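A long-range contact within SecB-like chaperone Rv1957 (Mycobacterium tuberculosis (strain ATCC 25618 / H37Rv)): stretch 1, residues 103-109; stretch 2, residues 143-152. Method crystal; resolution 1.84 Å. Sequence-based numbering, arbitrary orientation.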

# COMPACT_ATOMS: atom_id res chain seq x y z
N THR A 103 -18.24 5.37 1.77
CA THR A 103 -17.98 5.83 3.08
C THR A 103 -16.98 4.88 3.76
O THR A 103 -16.93 3.69 3.49
CB THR A 103 -19.26 5.86 4.01
OG1 THR A 103 -19.77 4.55 4.13
CG2 THR A 103 -20.30 6.66 3.42
N ALA A 104 -16.15 5.48 4.57
CA ALA A 104 -15.19 4.73 5.37
C ALA A 104 -15.00 5.32 6.73
O ALA A 104 -14.88 6.55 6.89
CB ALA A 104 -13.88 4.75 4.66
N ASP A 105 -14.80 4.45 7.67
CA ASP A 105 -14.49 4.83 9.04
C ASP A 105 -13.34 3.94 9.50
O ASP A 105 -13.44 2.70 9.45
CB ASP A 105 -15.73 4.67 9.94
CG ASP A 105 -15.40 4.85 11.44
OD1 ASP A 105 -14.70 5.83 11.90
OD2 ASP A 105 -15.87 3.98 12.18
N PHE A 106 -12.22 4.56 9.80
CA PHE A 106 -11.05 3.84 10.20
C PHE A 106 -10.25 4.58 11.28
O PHE A 106 -10.37 5.81 11.44
CB PHE A 106 -10.21 3.51 8.95
CG PHE A 106 -9.72 4.71 8.21
CD1 PHE A 106 -10.52 5.34 7.29
CD2 PHE A 106 -8.51 5.23 8.48
CE1 PHE A 106 -10.08 6.49 6.57
CE2 PHE A 106 -8.03 6.37 7.82
CZ PHE A 106 -8.82 7.00 6.84
N GLU A 107 -9.33 3.89 11.93
CA GLU A 107 -8.53 4.53 12.93
C GLU A 107 -7.09 4.00 13.00
O GLU A 107 -6.90 2.79 12.91
CB GLU A 107 -9.16 4.25 14.31
CG GLU A 107 -8.53 5.02 15.43
CD GLU A 107 -9.21 4.72 16.78
OE1 GLU A 107 -9.93 3.72 16.90
OE2 GLU A 107 -9.06 5.55 17.71
N PHE A 108 -6.13 4.92 12.95
CA PHE A 108 -4.74 4.63 13.03
C PHE A 108 -4.22 4.93 14.46
O PHE A 108 -4.74 5.79 15.21
CB PHE A 108 -3.94 5.44 11.96
CG PHE A 108 -3.89 4.75 10.59
CD1 PHE A 108 -2.90 3.83 10.31
CD2 PHE A 108 -4.87 5.00 9.59
CE1 PHE A 108 -2.87 3.13 9.06
CE2 PHE A 108 -4.84 4.33 8.37
CZ PHE A 108 -3.80 3.46 8.08
N ALA A 109 -3.16 4.21 14.82
CA ALA A 109 -2.49 4.38 16.05
C ALA A 109 -1.01 4.47 15.87
O ALA A 109 -0.50 3.70 15.08
CB ALA A 109 -2.68 3.17 16.89
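Stretch 2, residues 143-152: YIREYVYDLT

The packing of a helix on a β-strand is governed by periodicity: a strand presents every second side chain to one side, a helix every third or fourth, and rotamers bring the two patterns into register. Residues 103-109 and 143-152 of the SecB-like chaperone Rv1957 illustrate the principle well. The first stretch is extended throughout. The second is α-helical, with i to i+4 hydrogen bonds running from Tyr147 N to Tyr143 O (3.0 Å) through to Thr152 N to Val148 O (3.0 Å). The helix runs roughly against the strand, at 144° between their N-to-C directions, and the axes approach to 9.8 Å. The backbones are nearer at one end than at the other: the CA atoms of Phe108 and Ile144 are 7.3 Å apart, those of Ala104 and Val148 9.0 Å.

On the strand, the CA-to-CB bonds of Ala104, Phe106 and Phe108 point toward the helix, while that of the intervening Glu107 points away. On the helix, the CA-to-CB bonds of Tyr143, Tyr147 and Leu151, spaced by four, point toward the strand, and those of Ile144 and Val148 sideways, though both side chains still make contact.

Tyr147 is the centre of the aromatic cluster. Its t rotamer (chi1 -174°) carries the ring to where it meets both phenylalanines, the three ring centres forming a triangle. Its edge meets the face of Phe106, with centroids 5.0 Å apart, planes at 62° and Phe106 CD2 3.8 Å from Tyr147 CD2. Phe108 in turn directs its edge toward the face of Tyr147 in an offset arrangement, with centroids 5.6 Å apart and planes at 72°; Phe108 CE2 lies 3.6 Å from Tyr147 CB.

The two phenylalanines adopt different rotamers. Phe106 is p (chi1 62°), which places CZ 3.7 Å from Val148 CG2 and 4.0 Å from Ile144 CG2, the latter at the ring edge. Phe108 is m (chi1 -85°); its ring lies with one face beneath Tyr143 CB, 4.2 Å from Phe108 CE1, while Phe108 CD2 is 3.9 Å from Ile144 CG1. Ile144, with chi1 m and chi2 t, thus touches both rings. Tyr143 contributes its CB but, in the m rotamer, leads its ring away from the strand.

At the far end the small Ala104 is met by Leu151, whose t,p conformation brings CD2 to 4.1 Å from Ala104 CB. Thr152, out of reach of the strand, uses its p rotamer to hydrogen-bond OG1 to Val148 O at 2.8 Å. No hydrogen bond joins the stretches; the 350 Å² they bury is held by apolar and aromatic packing.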

# COMPACT_ATOMS: atom_id res chain seq x y z
N TYR A 143 0.10 8.35 6.85
CA TYR A 143 -0.40 7.02 6.81
C TYR A 143 -1.87 6.98 6.48
O TYR A 143 -2.42 6.04 5.82
CB TYR A 143 -0.23 6.33 8.16
CG TYR A 143 1.23 6.07 8.45
CD1 TYR A 143 2.03 7.07 8.98
CD2 TYR A 143 1.80 4.83 8.19
CE1 TYR A 143 3.40 6.86 9.25
CE2 TYR A 143 3.16 4.60 8.47
CZ TYR A 143 3.95 5.61 9.00
OH TYR A 143 5.30 5.35 9.29
N ILE A 144 -2.51 8.04 6.92
CA ILE A 144 -3.94 8.22 6.68
C ILE A 144 -4.17 8.52 5.21
O ILE A 144 -5.00 7.99 4.61
CB ILE A 144 -4.58 9.33 7.56
CG1 ILE A 144 -4.76 8.83 9.01
CG2 ILE A 144 -5.93 9.74 6.99
CD1 ILE A 144 -4.93 9.94 10.08
N ARG A 145 -3.35 9.39 4.66
CA ARG A 145 -3.45 9.73 3.25
C ARG A 145 -3.16 8.52 2.33
O ARG A 145 -3.83 8.29 1.33
CB ARG A 145 -2.40 10.84 2.98
CG ARG A 145 -2.23 11.21 1.52
CD ARG A 145 -1.41 12.54 1.47
NE ARG A 145 -1.08 12.99 0.09
CZ ARG A 145 -0.02 12.61 -0.60
NH1 ARG A 145 0.84 11.71 -0.13
NH2 ARG A 145 0.19 13.09 -1.80
N GLU A 146 -2.15 7.73 2.69
CA GLU A 146 -1.81 6.56 1.90
C GLU A 146 -2.96 5.53 1.95
O GLU A 146 -3.28 4.88 0.97
CB GLU A 146 -0.50 5.91 2.32
CG GLU A 146 -0.10 4.73 1.43
CD GLU A 146 -0.78 3.41 1.81
OE1 GLU A 146 -1.21 3.25 2.97
OE2 GLU A 146 -0.91 2.49 0.95
N TYR A 147 -3.59 5.42 3.11
CA TYR A 147 -4.65 4.48 3.24
C TYR A 147 -5.89 4.86 2.40
O TYR A 147 -6.56 3.99 1.82
CB TYR A 147 -4.99 4.29 4.78
CG TYR A 147 -5.99 3.23 4.94
CD1 TYR A 147 -5.68 1.90 4.63
CD2 TYR A 147 -7.27 3.50 5.38
CE1 TYR A 147 -6.63 0.88 4.72
CE2 TYR A 147 -8.21 2.51 5.48
CZ TYR A 147 -7.89 1.20 5.14
OH TYR A 147 -8.93 0.24 5.20
N VAL A 148 -6.22 6.16 2.36
CA VAL A 148 -7.29 6.64 1.58
C VAL A 148 -7.05 6.39 0.08
O VAL A 148 -7.93 6.02 -0.63
CB VAL A 148 -7.66 8.07 1.93
CG1 VAL A 148 -8.66 8.66 0.97
CG2 VAL A 148 -8.28 8.14 3.35
N TYR A 149 -5.80 6.57 -0.32
CA TYR A 149 -5.42 6.42 -1.71
C TYR A 149 -5.56 4.93 -2.07
O TYR A 149 -6.05 4.57 -3.12
CB TYR A 149 -3.98 6.91 -1.93
CG TYR A 149 -3.45 6.57 -3.28
CD1 TYR A 149 -3.77 7.33 -4.40
CD2 TYR A 149 -2.63 5.48 -3.46
CE1 TYR A 149 -3.23 7.03 -5.61
CE2 TYR A 149 -2.10 5.16 -4.69
CZ TYR A 149 -2.40 5.94 -5.78
OH TYR A 149 -1.87 5.61 -7.04
N ASP A 150 -5.11 4.06 -1.16
CA ASP A 150 -5.13 2.61 -1.43
C ASP A 150 -6.58 2.10 -1.48
O ASP A 150 -6.95 1.36 -2.38
CB ASP A 150 -4.31 1.87 -0.42
CG ASP A 150 -4.47 0.33 -0.50
OD1 ASP A 150 -5.43 -0.18 0.06
OD2 ASP A 150 -3.70 -0.38 -1.14
N LEU A 151 -7.37 2.54 -0.50
CA LEU A 151 -8.74 2.11 -0.43
C LEU A 151 -9.58 2.52 -1.56
O LEU A 151 -10.39 1.70 -2.14
CB LEU A 151 -9.32 2.66 0.89
CG LEU A 151 -10.66 2.20 1.39
CD1 LEU A 151 -10.90 0.67 1.48
CD2 LEU A 151 -10.83 2.87 2.77
N THR A 152 -9.49 3.78 -1.93
CA THR A 152 -10.30 4.22 -3.01
C THR A 152 -9.96 3.50 -4.28
O THR A 152 -10.83 3.21 -5.04
CB THR A 152 -10.28 5.76 -3.18
OG1 THR A 152 -8.94 6.20 -3.27
CG2 THR A 152 -10.93 6.39 -1.99